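Local coordinates for protein geranylgeranyl pyrophosphate synthase (Corynebacterium glutamicum, PDB 3LMD) that probably builds long-chain isoprenyl diphosphates, acting as a metal-dependent, all-helical prenyl transferase of the FPP/GGPP synthase family, at residues V300-L303 and L304-G308; I235-I238 and V239-I243; D187-E190 and H191-V195; A339-N342 and L343-T347; G309-A312 and A313-V317. All coordinates share one frame; numbering follows the deposited sequence.

Contact 1: residues V300-L303 and L304-G308; sequences VLEL and LSQSG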
loop_
_atom_site.group_PDB
_atom_site.type_symbol
_atom_site.label_atom_id
_atom_site.label_comp_id
_atom_site.label_asym_id
_atom_site.label_seq_id
_atom_site.Cartn_x
_atom_site.Cartn_y
_atom_site.Cartn_z
ATOM N N VAL A 300 33.097 20.326 11.208
ATOM C CA VAL A 300 31.788 20.853 10.826
ATOM C C VAL A 300 30.894 21.150 12.038
ATOM O O VAL A 300 30.309 22.231 12.133
ATOM C CB VAL A 300 31.064 19.926 9.854
ATOM C CG1 VAL A 300 29.633 20.446 9.585
ATOM C CG2 VAL A 300 31.848 19.826 8.569
ATOM N N LEU A 301 30.799 20.206 12.970
ATOM C CA LEU A 301 30.045 20.439 14.203
ATOM C C LEU A 301 30.577 21.656 14.966
ATOM O O LEU A 301 29.822 22.380 15.599
ATOM C CB LEU A 301 30.089 19.204 15.114
ATOM C CG LEU A 301 29.321 17.960 14.635
ATOM C CD1 LEU A 301 29.689 16.723 15.478
ATOM C CD2 LEU A 301 27.807 18.198 14.651
ATOM N N GLU A 302 31.885 21.875 14.935
ATOM C CA GLU A 302 32.432 23.075 15.581
ATOM C C GLU A 302 32.028 24.342 14.831
ATOM O O GLU A 302 31.569 25.309 15.449
ATOM C CB GLU A 302 33.967 22.992 15.707
ATOM C CG GLU A 302 34.593 24.163 16.440
ATOM C CD GLU A 302 33.964 24.412 17.810
ATOM O OE1 GLU A 302 33.742 23.426 18.552
ATOM O OE2 GLU A 302 33.698 25.594 18.152
ATOM N N LEU A 303 32.174 24.342 13.502
ATOM C CA LEU A 303 31.706 25.465 12.687
ATOM C C LEU A 303 30.205 25.771 12.921
ATOM O O LEU A 303 29.815 26.915 13.087
ATOM C CB LEU A 303 31.948 25.166 11.197
ATOM C CG LEU A 303 33.438 25.146 10.782
ATOM C CD1 LEU A 303 33.563 24.648 9.352
ATOM C CD2 LEU A 303 34.011 26.550 10.896
ATOM N N LEU A 304 29.376 24.737 12.925
ATOM C CA LEU A 304 27.938 24.921 13.194
ATOM C C LEU A 304 27.708 25.598 14.547
ATOM O O LEU A 304 26.892 26.508 14.650
ATOM C CB LEU A 304 27.215 23.546 13.125
ATOM C CG LEU A 304 27.115 23.014 11.693
ATOM C CD1 LEU A 304 26.664 21.536 11.672
ATOM C CD2 LEU A 304 26.148 23.874 10.895
ATOM N N SER A 305 28.468 25.220 15.580
ATOM C CA SER A 305 28.309 25.867 16.875
ATOM C C SER A 305 28.774 27.330 16.858
ATOM O O SER A 305 28.388 28.122 17.719
ATOM C CB SER A 305 29.004 25.075 18.006
ATOM O OG SER A 305 30.400 25.364 18.031
ATOM N N GLN A 306 29.602 27.682 15.878
ATOM C CA GLN A 306 30.076 29.068 15.743
ATOM C C GLN A 306 29.125 29.888 14.876
ATOM O O GLN A 306 29.266 31.110 14.799
ATOM C CB GLN A 306 31.515 29.095 15.134
ATOM C CG GLN A 306 32.554 28.503 16.070
ATOM C CD GLN A 306 33.886 28.115 15.364
ATOM O OE1 GLN A 306 34.017 28.201 14.146
ATOM N NE2 GLN A 306 34.862 27.690 16.151
ATOM N N SER A 307 28.155 29.221 14.232
ATOM C CA SER A 307 27.305 29.874 13.232
ATOM C C SER A 307 26.023 30.349 13.933
ATOM O O SER A 307 25.884 30.183 15.133
ATOM C CB SER A 307 26.899 28.889 12.123
ATOM O OG SER A 307 25.884 28.006 12.636
ATOM N N GLY A 308 25.086 30.900 13.160
ATOM C CA GLY A 308 23.816 31.331 13.728
ATOM C C GLY A 308 22.733 30.283 13.466
ATOM O O GLY A 308 21.534 30.557 13.632
HETATM O O HOH W 1 31.893 25.623 20.005
#

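Contact 2: residues I235-I238 and V239-I243; sequences IFQI and VDDII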
loop_
_atom_site.group_PDB
_atom_site.type_symbol
_atom_site.label_atom_id
_atom_site.label_comp_id
_atom_site.label_asym_id
_atom_site.label_seq_id
_atom_site.Cartn_x
_atom_site.Cartn_y
_atom_site.Cartn_z
ATOM N N ILE A 235 7.483 20.683 15.195
ATOM C CA ILE A 235 8.284 20.900 16.389
ATOM C C ILE A 235 9.087 19.655 16.735
ATOM O O ILE A 235 10.298 19.745 16.966
ATOM C CB ILE A 235 7.400 21.326 17.566
ATOM C CG1 ILE A 235 6.806 22.718 17.299
ATOM C CG2 ILE A 235 8.173 21.282 18.904
ATOM C CD1 ILE A 235 5.682 23.082 18.333
ATOM N N PHE A 236 8.447 18.484 16.744
ATOM C CA PHE A 236 9.177 17.244 17.100
ATOM C C PHE A 236 10.415 17.040 16.236
ATOM O O PHE A 236 11.479 16.712 16.737
ATOM C CB PHE A 236 8.280 15.995 16.946
ATOM C CG PHE A 236 7.225 15.852 18.028
ATOM C CD1 PHE A 236 7.300 16.577 19.190
ATOM C CD2 PHE A 236 6.171 14.967 17.874
ATOM C CE1 PHE A 236 6.325 16.446 20.188
ATOM C CE2 PHE A 236 5.202 14.835 18.863
ATOM C CZ PHE A 236 5.288 15.578 20.017
ATOM N N GLN A 237 10.246 17.171 14.922
ATOM C CA GLN A 237 11.327 16.851 13.999
ATOM C C GLN A 237 12.447 17.919 14.041
ATOM O O GLN A 237 13.615 17.580 13.991
ATOM C CB GLN A 237 10.794 16.728 12.567
ATOM C CG GLN A 237 11.871 16.216 11.603
ATOM C CD GLN A 237 12.349 14.824 12.009
ATOM O OE1 GLN A 237 11.582 13.878 11.947
ATOM N NE2 GLN A 237 13.601 14.709 12.480
ATOM N N ILE A 238 12.089 19.201 14.085
ATOM C CA ILE A 238 13.125 20.216 14.137
ATOM C C ILE A 238 13.903 20.111 15.457
ATOM O O ILE A 238 15.135 20.221 15.477
ATOM C CB ILE A 238 12.561 21.645 13.956
ATOM C CG1 ILE A 238 11.873 21.758 12.580
ATOM C CG2 ILE A 238 13.752 22.673 14.030
ATOM C CD1 ILE A 238 11.062 22.992 12.395
ATOM N N VAL A 239 13.191 19.884 16.560
ATOM C CA VAL A 239 13.853 19.777 17.844
ATOM C C VAL A 239 14.825 18.574 17.817
ATOM O O VAL A 239 15.968 18.683 18.270
ATOM C CB VAL A 239 12.832 19.676 19.038
ATOM C CG1 VAL A 239 13.540 19.167 20.307
ATOM C CG2 VAL A 239 12.179 21.056 19.336
ATOM N N ASP A 240 14.373 17.438 17.279
ATOM C CA ASP A 240 15.241 16.256 17.123
ATOM C C ASP A 240 16.496 16.602 16.301
ATOM O O ASP A 240 17.625 16.151 16.598
ATOM C CB ASP A 240 14.493 15.122 16.388
ATOM C CG ASP A 240 13.573 14.318 17.295
ATOM O OD1 ASP A 240 13.592 14.519 18.526
ATOM O OD2 ASP A 240 12.833 13.460 16.766
ATOM N N ASP A 241 16.288 17.350 15.228
ATOM C CA ASP A 241 17.389 17.710 14.331
ATOM C C ASP A 241 18.403 18.624 15.007
ATOM O O ASP A 241 19.604 18.458 14.816
ATOM C CB ASP A 241 16.870 18.336 13.018
ATOM C CG ASP A 241 16.135 17.324 12.137
ATOM O OD1 ASP A 241 16.275 16.114 12.365
ATOM O OD2 ASP A 241 15.393 17.735 11.225
ATOM N N ILE A 242 17.917 19.571 15.810
ATOM C CA ILE A 242 18.793 20.408 16.607
ATOM C C ILE A 242 19.613 19.564 17.600
ATOM O O ILE A 242 20.843 19.716 17.730
ATOM C CB ILE A 242 17.986 21.481 17.370
ATOM C CG1 ILE A 242 17.391 22.515 16.382
ATOM C CG2 ILE A 242 18.880 22.163 18.446
ATOM C CD1 ILE A 242 16.295 23.430 17.086
ATOM N N ILE A 243 18.926 18.685 18.317
ATOM C CA ILE A 243 19.581 17.829 19.308
ATOM C C ILE A 243 20.682 16.986 18.638
ATOM O O ILE A 243 21.785 16.856 19.174
ATOM C CB ILE A 243 18.546 16.914 20.041
ATOM C CG1 ILE A 243 17.707 17.761 21.014
ATOM C CG2 ILE A 243 19.276 15.788 20.808
ATOM C CD1 ILE A 243 16.474 17.029 21.580
#

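Contact 3: residues D187-E190 and H191-V195; sequences DPIE and HYTNV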
loop_
_atom_site.group_PDB
_atom_site.type_symbol
_atom_site.label_atom_id
_atom_site.label_comp_id
_atom_site.label_asym_id
_atom_site.label_seq_id
_atom_site.Cartn_x
_atom_site.Cartn_y
_atom_site.Cartn_z
ATOM N N ASP A 187 14.496 25.736 -3.229
ATOM C CA ASP A 187 15.113 26.224 -2.012
ATOM C C ASP A 187 15.235 25.062 -1.009
ATOM O O ASP A 187 14.241 24.403 -0.680
ATOM C CB ASP A 187 14.289 27.356 -1.423
ATOM C CG ASP A 187 14.960 27.990 -0.219
ATOM O OD1 ASP A 187 15.265 27.252 0.739
ATOM O OD2 ASP A 187 15.184 29.219 -0.224
ATOM N N PRO A 188 16.459 24.788 -0.546
ATOM C CA PRO A 188 16.707 23.629 0.333
ATOM C C PRO A 188 15.928 23.672 1.670
ATOM O O PRO A 188 15.612 22.626 2.235
ATOM C CB PRO A 188 18.224 23.695 0.592
ATOM C CG PRO A 188 18.786 24.678 -0.463
ATOM C CD PRO A 188 17.683 25.572 -0.848
ATOM N N ILE A 189 15.616 24.860 2.172
ATOM C CA ILE A 189 14.879 24.971 3.424
ATOM C C ILE A 189 13.377 24.711 3.218
ATOM O O ILE A 189 12.736 24.079 4.047
ATOM C CB ILE A 189 15.111 26.340 4.089
ATOM C CG1 ILE A 189 16.538 26.388 4.651
ATOM C CG2 ILE A 189 14.067 26.582 5.206
ATOM C CD1 ILE A 189 17.061 27.805 4.940
ATOM N N GLU A 190 12.833 25.203 2.112
ATOM C CA GLU A 190 11.470 24.846 1.677
ATOM C C GLU A 190 11.334 23.334 1.452
ATOM O O GLU A 190 10.317 22.729 1.812
ATOM C CB GLU A 190 11.105 25.582 0.381
ATOM C CG GLU A 190 10.983 27.081 0.552
ATOM C CD GLU A 190 10.454 27.782 -0.697
ATOM O OE1 GLU A 190 10.295 27.121 -1.747
ATOM O OE2 GLU A 190 10.196 29.002 -0.624
ATOM N N HIS A 191 12.337 22.732 0.815
ATOM C CA HIS A 191 12.357 21.284 0.617
ATOM C C HIS A 191 12.299 20.548 1.953
ATOM O O HIS A 191 11.492 19.642 2.148
ATOM C CB HIS A 191 13.630 20.866 -0.140
ATOM C CG HIS A 191 13.805 19.384 -0.265
ATOM N ND1 HIS A 191 13.028 18.610 -1.105
ATOM C CD2 HIS A 191 14.661 18.531 0.348
ATOM C CE1 HIS A 191 13.413 17.350 -1.018
ATOM N NE2 HIS A 191 14.411 17.276 -0.150
ATOM N N TYR A 192 13.184 20.929 2.871
ATOM C CA TYR A 192 13.253 20.297 4.163
ATOM C C TYR A 192 11.910 20.439 4.845
ATOM O O TYR A 192 11.400 19.491 5.395
ATOM C CB TYR A 192 14.348 20.958 5.023
ATOM C CG TYR A 192 14.296 20.632 6.506
ATOM C CD1 TYR A 192 15.033 19.582 7.028
ATOM C CD2 TYR A 192 13.573 21.437 7.391
ATOM C CE1 TYR A 192 15.010 19.290 8.388
ATOM C CE2 TYR A 192 13.526 21.159 8.744
ATOM C CZ TYR A 192 14.264 20.093 9.244
ATOM O OH TYR A 192 14.239 19.807 10.593
ATOM N N THR A 193 11.345 21.636 4.805
ATOM C CA THR A 193 10.076 21.901 5.491
ATOM C C THR A 193 8.945 21.049 4.904
ATOM O O THR A 193 8.129 20.479 5.656
ATOM C CB THR A 193 9.686 23.387 5.417
ATOM O OG1 THR A 193 10.662 24.153 6.119
ATOM C CG2 THR A 193 8.294 23.630 6.064
ATOM N N ASN A 194 8.899 20.962 3.582
ATOM C CA ASN A 194 7.870 20.164 2.888
ATOM C C ASN A 194 7.995 18.690 3.202
ATOM O O ASN A 194 7.002 18.015 3.427
ATOM C CB ASN A 194 7.967 20.346 1.367
ATOM C CG ASN A 194 7.503 21.712 0.914
ATOM O OD1 ASN A 194 6.690 22.334 1.560
ATOM N ND2 ASN A 194 8.031 22.179 -0.196
ATOM N N VAL A 195 9.227 18.176 3.197
ATOM C CA VAL A 195 9.438 16.791 3.575
ATOM C C VAL A 195 8.891 16.466 4.970
ATOM O O VAL A 195 8.167 15.479 5.125
ATOM C CB VAL A 195 10.901 16.367 3.460
ATOM C CG1 VAL A 195 11.076 14.965 4.078
ATOM C CG2 VAL A 195 11.329 16.360 1.966
#

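Contact 4: residues A339-N342 and L343-T347; sequences ALRN and LATFT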
loop_
_atom_site.group_PDB
_atom_site.type_symbol
_atom_site.label_atom_id
_atom_site.label_comp_id
_atom_site.label_asym_id
_atom_site.label_seq_id
_atom_site.Cartn_x
_atom_site.Cartn_y
_atom_site.Cartn_z
ATOM N N ALA A 339 -2.508 19.503 28.905
ATOM C CA ALA A 339 -1.653 18.343 28.636
ATOM C C ALA A 339 -1.102 18.413 27.191
ATOM O O ALA A 339 0.070 18.098 26.940
ATOM C CB ALA A 339 -2.469 17.034 28.828
ATOM N N LEU A 340 -1.951 18.822 26.255
ATOM C CA LEU A 340 -1.493 19.004 24.883
ATOM C C LEU A 340 -0.466 20.094 24.826
ATOM O O LEU A 340 0.562 19.932 24.179
ATOM C CB LEU A 340 -2.643 19.299 23.925
ATOM C CG LEU A 340 -3.609 18.122 23.774
ATOM C CD1 LEU A 340 -4.798 18.580 23.006
ATOM C CD2 LEU A 340 -2.920 16.907 23.082
ATOM N N ARG A 341 -0.720 21.196 25.499
ATOM C CA ARG A 341 0.213 22.279 25.523
ATOM C C ARG A 341 1.522 21.840 26.129
ATOM O O ARG A 341 2.559 22.113 25.602
ATOM C CB ARG A 341 -0.351 23.465 26.286
ATOM C CG ARG A 341 0.390 24.763 26.057
ATOM C CD ARG A 341 0.144 25.826 27.100
ATOM N NE ARG A 341 -1.258 26.132 27.333
ATOM C CZ ARG A 341 -1.999 26.889 26.559
ATOM N NH1 ARG A 341 -1.495 27.411 25.478
ATOM N NH2 ARG A 341 -3.249 27.101 26.862
ATOM N N ASN A 342 1.458 21.137 27.237
ATOM C CA ASN A 342 2.645 20.751 27.947
ATOM C C ASN A 342 3.516 19.831 27.147
ATOM O O ASN A 342 4.692 19.872 27.253
ATOM C CB ASN A 342 2.322 20.087 29.264
ATOM C CG ASN A 342 1.718 21.035 30.272
ATOM O OD1 ASN A 342 1.180 20.602 31.269
ATOM N ND2 ASN A 342 1.785 22.315 30.013
ATOM N N LEU A 343 2.934 18.986 26.343
ATOM C CA LEU A 343 3.772 18.136 25.573
ATOM C C LEU A 343 4.520 18.831 24.455
ATOM O O LEU A 343 5.606 18.456 24.111
ATOM C CB LEU A 343 3.050 16.912 25.112
ATOM C CG LEU A 343 1.987 16.967 24.080
ATOM C CD1 LEU A 343 2.629 16.824 22.808
ATOM C CD2 LEU A 343 1.094 15.812 24.312
ATOM N N ALA A 344 3.917 19.869 23.920
ATOM C CA ALA A 344 4.606 20.740 23.002
ATOM C C ALA A 344 5.694 21.507 23.706
ATOM O O ALA A 344 6.807 21.490 23.283
ATOM C CB ALA A 344 3.668 21.651 22.347
ATOM N N THR A 345 5.345 22.142 24.809
ATOM C CA THR A 345 6.246 22.992 25.552
ATOM C C THR A 345 7.440 22.230 26.052
ATOM O O THR A 345 8.551 22.661 25.983
ATOM C CB THR A 345 5.554 23.629 26.731
ATOM O OG1 THR A 345 4.585 24.547 26.264
ATOM C CG2 THR A 345 6.524 24.360 27.490
ATOM N N PHE A 346 7.181 21.059 26.555
ATOM C CA PHE A 346 8.241 20.234 27.106
ATOM C C PHE A 346 9.250 19.900 26.012
ATOM O O PHE A 346 10.462 19.856 26.242
ATOM C CB PHE A 346 7.653 18.943 27.685
ATOM C CG PHE A 346 8.687 18.013 28.260
ATOM C CD1 PHE A 346 9.093 18.135 29.589
ATOM C CD2 PHE A 346 9.261 17.023 27.478
ATOM C CE1 PHE A 346 10.059 17.277 30.126
ATOM C CE2 PHE A 346 10.230 16.164 28.009
ATOM C CZ PHE A 346 10.626 16.292 29.331
ATOM N N THR A 347 8.750 19.652 24.814
ATOM C CA THR A 347 9.633 19.333 23.696
ATOM C C THR A 347 10.491 20.553 23.348
ATOM O O THR A 347 11.696 20.448 23.163
ATOM C CB THR A 347 8.818 18.890 22.455
ATOM O OG1 THR A 347 7.980 17.778 22.812
ATOM C CG2 THR A 347 9.751 18.484 21.309
HETATM O O HOH W 2 2.881 24.295 28.835
#

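Contact 5: residues G309-A312 and A313-V317; sequences GRQA and ALDEV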
loop_
_atom_site.group_PDB
_atom_site.type_symbol
_atom_site.label_atom_id
_atom_site.label_comp_id
_atom_site.label_asym_id
_atom_site.label_seq_id
_atom_site.Cartn_x
_atom_site.Cartn_y
_atom_site.Cartn_z
ATOM N N GLY A 309 23.152 29.093 13.053
ATOM C CA GLY A 309 22.201 28.061 12.583
ATOM C C GLY A 309 21.310 27.503 13.675
ATOM O O GLY A 309 20.121 27.245 13.450
ATOM N N ARG A 310 21.873 27.324 14.869
ATOM C CA ARG A 310 21.071 26.802 15.973
ATOM C C ARG A 310 19.963 27.777 16.317
ATOM O O ARG A 310 18.795 27.387 16.459
ATOM C CB ARG A 310 21.930 26.518 17.211
ATOM C CG ARG A 310 21.079 25.913 18.368
ATOM C CD ARG A 310 21.917 25.686 19.621
ATOM N NE ARG A 310 21.250 24.693 20.467
ATOM C CZ ARG A 310 20.309 25.006 21.353
ATOM N NH1 ARG A 310 19.731 24.061 22.084
ATOM N NH2 ARG A 310 19.969 26.286 21.521
ATOM N N GLN A 311 20.292 29.067 16.433
ATOM C CA GLN A 311 19.254 29.999 16.854
ATOM C C GLN A 311 18.198 30.186 15.756
ATOM O O GLN A 311 17.026 30.410 16.033
ATOM C CB GLN A 311 19.838 31.368 17.260
ATOM C CG GLN A 311 18.750 32.283 17.824
ATOM C CD GLN A 311 18.250 31.765 19.153
ATOM O OE1 GLN A 311 19.030 31.296 19.967
ATOM N NE2 GLN A 311 16.933 31.775 19.355
ATOM N N ALA A 312 18.630 30.149 14.507
ATOM C CA ALA A 312 17.684 30.271 13.402
ATOM C C ALA A 312 16.679 29.084 13.401
ATOM O O ALA A 312 15.473 29.262 13.152
ATOM C CB ALA A 312 18.459 30.309 12.069
ATOM N N ALA A 313 17.181 27.882 13.647
ATOM C CA ALA A 313 16.298 26.697 13.717
ATOM C C ALA A 313 15.398 26.792 14.934
ATOM O O ALA A 313 14.217 26.444 14.873
ATOM C CB ALA A 313 17.146 25.369 13.790
ATOM N N LEU A 314 15.965 27.254 16.053
ATOM C CA LEU A 314 15.182 27.404 17.266
ATOM C C LEU A 314 14.074 28.438 17.085
ATOM O O LEU A 314 12.962 28.240 17.581
ATOM C CB LEU A 314 16.099 27.743 18.463
ATOM C CG LEU A 314 15.539 27.902 19.877
ATOM C CD1 LEU A 314 14.675 26.682 20.294
ATOM C CD2 LEU A 314 16.708 28.122 20.898
ATOM N N ASP A 315 14.356 29.539 16.384
ATOM C CA ASP A 315 13.316 30.550 16.140
ATOM C C ASP A 315 12.216 29.977 15.265
ATOM O O ASP A 315 11.056 30.352 15.391
ATOM C CB ASP A 315 13.890 31.807 15.468
ATOM C CG ASP A 315 14.769 32.607 16.427
ATOM O OD1 ASP A 315 14.628 32.417 17.647
ATOM O OD2 ASP A 315 15.593 33.399 15.965
ATOM N N GLU A 316 12.574 29.062 14.374
ATOM C CA GLU A 316 11.535 28.376 13.565
ATOM C C GLU A 316 10.677 27.455 14.458
ATOM O O GLU A 316 9.447 27.424 14.353
ATOM C CB GLU A 316 12.203 27.619 12.412
ATOM C CG GLU A 316 11.244 26.969 11.437
ATOM C CD GLU A 316 10.583 27.970 10.496
ATOM O OE1 GLU A 316 10.580 29.186 10.779
ATOM O OE2 GLU A 316 10.051 27.526 9.469
ATOM N N VAL A 317 11.321 26.744 15.376
ATOM C CA VAL A 317 10.577 26.005 16.430
ATOM C C VAL A 317 9.606 26.918 17.188
ATOM O O VAL A 317 8.437 26.559 17.435
ATOM C CB VAL A 317 11.523 25.319 17.434
ATOM C CG1 VAL A 317 10.723 24.742 18.639
ATOM C CG2 VAL A 317 12.303 24.178 16.749
#

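Contact 1: residues V300-L303 and L304-G308
Glu-302, Ser-305 and Gln-306 meet at the C-terminal end of helix 294-306, a worked example of how helix-spaced side chains gather around a carboxylate. Gln-306 lends its amide NE2 to Glu-302 OE2 at 3.1 Å, a weak, bent bond (N-H...O 120°) in which the amide and carboxylate planes stand 65° apart. Glu-302 can meet it because its chain folds at the second torsion (chi2 53°). Water 1 joins the same oxygen to the serine, donating to Glu-302 OE2 at 2.6 Å while also bonding Ser-305 OG. Ser-305 OG lies 2.8 Å from the backbone Glu-302 O as well. Glu-302 and Ser-305 bind calcium in a structure of this protein, although no ion sits on this chain. On the buried side, Val-300 CG1 lies alongside Leu-304 CD1 at 3.8 Å, and both side chains pack against Leu-260 of helix 258-262. The backbone passes from i+4 to i+3 bonding as the helix ends: Gln-306 N donates to Leu-303 O at 2.9 Å and only weakly to Glu-302 O. Beyond that point Leu-304 O receives two donors from one residue, Ser-307 N at 3.0 Å and Ser-307 OG at 2.7 Å.

Contact 2: residues I235-I238 and V239-I243
Ile-238 and Ile-242 form the tight side of this part of helix 219-246, with CG2 of the first 4.0 Å from CD1 of the second. Ile-235 and Val-239 make a similar i to i+4 pair three residues earlier, lying side by side with their CG2 methyls 4.0 Å apart. Beneath these pairs the backbone is regular, as in Ile-242 N to Ile-238 O at 2.9 Å. The looser, polar side belongs to Gln-237, which is partly exposed. Its chain bends at the second torsion (chi2 61°) and carries NE2 to Asp-241 OD1 at 3.0 Å. The aspartate oxygen lies close to the amide plane, but the donor reaches it from above the carboxylate plane, 44° out. This single bond ties OD1 to the preceding turn, while OD2 bonds Tyr-192 OH of helix 188-214. The sequence fits the family's Phe-Gln pair followed by the second aspartate-rich DDxxD motif, which in relatives serves metal-diphosphate binding; Gln-237 and Asp-115, a calcium ligand seen in this protein, have side chains about 10 Å apart. With no metal bound to this chain, Asp-240 bonds Ser-22 and Gly-20 at the start of the modelled chain. Helix 309-328 packs on Ile-238 and Ile-242 and helix 335-349 on Ile-235 and Val-239, while helix 21-27 touches Phe-236, which also meets the ring of Phe-77 edge-to-face.

Contact 3: residues D187-E190 and H191-V195
Ile-189 O is gripped by two groups of a single residue: Thr-193 N and Thr-193 OG1, each at 2.9 Å. They come from opposite faces of the carbonyl plane, each tilted about 30° from it. The threonine achieves this with OG1 beside its own backbone N (chi1 -64°), which folds the hydroxyl back against the preceding turn and spends its proton inside the helix. Next along, the side chain of Asn-194 also leans back, so that CG lies 3.1 Å from Glu-190 O, but the bond to that oxygen comes from Asn-194 N at 2.9 Å. The two rings leave the axis in different directions. The imidazole of His-191 has Val-195 CG2 over one face, 3.7 Å above the plane and offset toward the rim, and packs also on Arg-178 of helix 159-181. Tyr-192 has Ile-189 O at the edge of its ring, near the ring plane; its side chain packs on Leu-267 and Thr-266, and its hydroxyl points to helix 219-246. Ile-189 itself packs on helix 267-274. At the very start Asp-187 OD1 accepts from Ile-189 N at 2.8 Å, closing an Asx turn, and only weakly from Glu-190 N at 3.5 Å. Followed by Pro-188 in the first turn, this is the classical aspartate N-cap, here opening the long helix 188-214 at the protein surface.

Contact 4: residues A339-N342 and L343-T347
Leu-340 and Leu-343 approach each other on the buried side of helix 335-349 with CD2 of one 4.3 Å from CD2 of the other. Leu-343 takes a rotamer uncommon in helices: CG sits between its backbone N and carbonyl carbon (chi1 70°), pressing CG to 3.3 Å from Leu-340 O. That carbonyl takes weak bonds from Leu-343 N and Ala-344 N, the latter at 3.4 Å, consistent with the leucine crowding it. The next carbonyl is bonded normally: Thr-345 N reaches Arg-341 O at 2.9 Å in an almost straight bond (169°). Thr-345 OG1 lies 3.2 Å from the same oxygen, a weak approach at most, and shares water 2 with Asn-342 ND2, whose bond to it is weak. Arg-341 leaves the helix, bends at its third torsion (chi3 -53°) and spends its guanidinium in a salt bridge to Glu-338 and a bond to Asn-325 of helix 309-328. Thr-347 OG1 returns to Leu-343 O at 2.8 Å. Leu-340 and Leu-343 pack on helix 77-86, and Leu-340 also on helix 219-246. Phe-346, though exposed, rests on Val-29, whereas the leucines, Ala-339 and Ala-344 face the bundle and Asn-342 the solvent, as in a largely amphipathic helix.

Contact 5: residues G309-A312 and A313-V317
The flat ends of Gln-311 and Asp-315 meet with their amide and carboxylate planes turned 52° apart. Gln-311 NE2 gives its hydrogen to Asp-315 OD1 at 2.9 Å, the oxygen lying practically in the amide plane, whereas the donor stands above the carboxylate plane, 42° out of it. A bend about the glutamine CB-CG bond (chi2 68°) swings the amide round to this position. Close by, Leu-314 CD2 lies 4.0 Å from Gln-311 NE2, the side chains crossing at a slant. The same methyl also touches the guanidinium of Arg-310, which it approaches obliquely, 3.8 Å from NH2; arginine and leucine run side by side, the arginine extended from CG to NE, its NH1 bonding Val-351 O. These pairs sit on the opening turns of helix 309-328, which follows helix 294-306 after a short turn: Ser-307 OG holds Gly-309 N. Classical i to i+4 backbone bonds run beneath, including Leu-314 N to Arg-310 O at 2.9 Å and Asp-315 N to Gln-311 O at 2.8 Å. Ala-313 is buried against Ile-242 of helix 219-246 and Pro-268, and Ala-312, partly exposed, meets Tyr-271 of helix 267-274. Arg-310 is about 7 Å, side chain to side chain, from Ser-305, which binds calcium in a structure of this protein. Glu-316, bent at its second torsion, forms a salt bridge with Arg-319.

Contact 2 is the buried member of the set, and it touches contacts 3, 4 and 5: Tyr-192 reaches it with a hydroxyl, whereas Thr-347, Ala-313 and Val-317 meet it through packing. Contact 3 is at the surface; contacts 1, 4 and 5 are partly buried, with mostly polar side chains outward and mostly aliphatic ones inward. The glutamine-aspartate pair recurs in contacts 2 and 5, four residues apart each time, one in the DDxxD-like helix, where the aspartate is buried, the other with both partners exposed. Contacts 1 and 3 show helix ends, contact 1 passing to i to i+3 bonding and contact 3 capping its start. Contact 1, lying farthest from the chain centre, adjoins contact 5 in sequence.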